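Local coordinates for putative oxidoreductase with NAD(P)-binding Rossmann-fold domain (Clostridium difficile, PDB 3UUW) that is a dehydrogenase of the Gfo/Idh/MocA family that probably uses NAD(P), with a nucleotide-binding Rossmann domain and a C-terminal domain that takes part in subunit contacts, at the interface of chains A and B. Sequence-based numbering; all coordinates share one arbitrary frame. Chains: chain A/B, Putative oxidoreductase with NAD(P)-binding Rossmann-fold domain.

The interface of chains A and B. Residues chain A 150, 220-222, 224; chain B 234-235, 247.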
# COMPACT_ATOMS: atom_id res chain seq x y z
N HIS A 150 -10.74 1.91 -15.96
CA HIS A 150 -11.73 0.86 -15.77
C HIS A 150 -12.87 1.34 -14.92
O HIS A 150 -12.71 2.24 -14.08
CB HIS A 150 -11.10 -0.35 -15.10
CG HIS A 150 -9.92 -0.90 -15.83
ND1 HIS A 150 -9.89 -1.06 -17.20
CD2 HIS A 150 -8.73 -1.37 -15.37
CE1 HIS A 150 -8.74 -1.60 -17.55
NE2 HIS A 150 -8.02 -1.80 -16.46
N SER A 220 -15.48 -3.92 -14.77
CA SER A 220 -14.37 -4.32 -13.90
C SER A 220 -14.80 -4.42 -12.42
O SER A 220 -16.02 -4.48 -12.08
CB SER A 220 -13.23 -3.30 -14.07
OG SER A 220 -12.03 -3.71 -13.43
N GLY A 221 -13.82 -4.50 -11.53
CA GLY A 221 -14.09 -4.68 -10.10
C GLY A 221 -14.00 -3.42 -9.29
O GLY A 221 -14.26 -3.43 -8.09
N THR A 222 -13.62 -2.33 -9.95
CA THR A 222 -13.49 -1.05 -9.31
C THR A 222 -13.36 0.03 -10.36
O THR A 222 -13.13 -0.25 -11.55
CB THR A 222 -12.24 -1.04 -8.38
OG1 THR A 222 -12.36 -0.02 -7.38
CG2 THR A 222 -10.96 -0.89 -9.17
N LEU A 224 -10.98 2.62 -11.54
CA LEU A 224 -9.53 2.86 -11.49
C LEU A 224 -9.09 3.66 -12.71
O LEU A 224 -9.70 3.58 -13.77
CB LEU A 224 -8.82 1.49 -11.50
CG LEU A 224 -7.30 1.35 -11.65
CD1 LEU A 224 -6.56 2.16 -10.58
CD2 LEU A 224 -6.90 -0.13 -11.60
N LYS B 234 -14.10 -8.11 -11.81
CA LYS B 234 -12.98 -8.37 -10.94
C LYS B 234 -11.62 -8.07 -11.55
O LYS B 234 -11.40 -8.23 -12.75
CB LYS B 234 -13.04 -9.87 -10.58
CG LYS B 234 -12.12 -10.33 -9.51
CD LYS B 234 -12.11 -11.86 -9.39
CE LYS B 234 -13.44 -12.49 -9.13
NZ LYS B 234 -13.27 -14.01 -9.05
N ILE B 235 -10.70 -7.62 -10.71
CA ILE B 235 -9.28 -7.56 -11.06
C ILE B 235 -8.55 -8.39 -10.02
O ILE B 235 -8.82 -8.25 -8.83
CB ILE B 235 -8.70 -6.14 -11.02
CG1 ILE B 235 -9.50 -5.19 -11.93
CG2 ILE B 235 -7.23 -6.19 -11.42
CD1 ILE B 235 -9.02 -3.71 -11.81
N GLU B 247 -9.63 -6.76 -6.61
CA GLU B 247 -10.51 -5.60 -6.62
C GLU B 247 -11.86 -6.08 -7.12
O GLU B 247 -11.97 -6.59 -8.24
CB GLU B 247 -9.94 -4.46 -7.45
CG GLU B 247 -8.50 -4.14 -7.07
CD GLU B 247 -8.07 -2.71 -7.27
OE1 GLU B 247 -8.82 -1.80 -6.87
OE2 GLU B 247 -6.94 -2.48 -7.78
O HOH W 1 -11.38 -5.93 -14.76
O HOH W 2 -10.79 -0.94 -5.43
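The carboxylate of B:Glu247 receives the methyl group of A:Thr222 over one face, with CG2 standing 3.3 Å from OE1, almost directly above that oxygen. Water 2 lies close to the carboxylate plane, 2.6 Å from B:Glu247 OE1, and also contacts A:Thr222 OG1, so the threonine meets the acid through its methyl directly and through its hydroxyl by way of solvent. Its chi1 of -158° places OG1 roughly opposite the backbone N and CG2 between N and the carbonyl carbon, which turns the methyl to the carboxylate face while OG1 points to water 2. A second flat group, the peptide joining A:Ser220 to A:Gly221, has the backbone of B:Lys234 over one face, the two chains passing at 3.9 Å between A:Gly221 CA and B:Lys234 CA. The imidazole of A:His150 borders the patch more loosely: B:Ile235 CD1 approaches its CD2 corner obliquely, from between face and edge, at 4.3 Å. B:Ile235 reaches out from strand 234-239 with CG1 opposite the carbonyl carbon (chi1 -56°) and CD1 fully extended beyond it. This arm runs alongside A:Ser220 OG and ends near A:Leu224 CD2, whose side chain it meets nearly at a right angle. The patch thus combines carbon-to-oxygen and looser aliphatic packing with water bridges in a two-fold interface, plausibly a dimer contact within the tetrameric assembly. A:Ser220 OG lies 3.3 Å from B:Ile235 CG1 and also contacts water 1, which is 3.1 Å from the carbonyl oxygen O of B:Lys234.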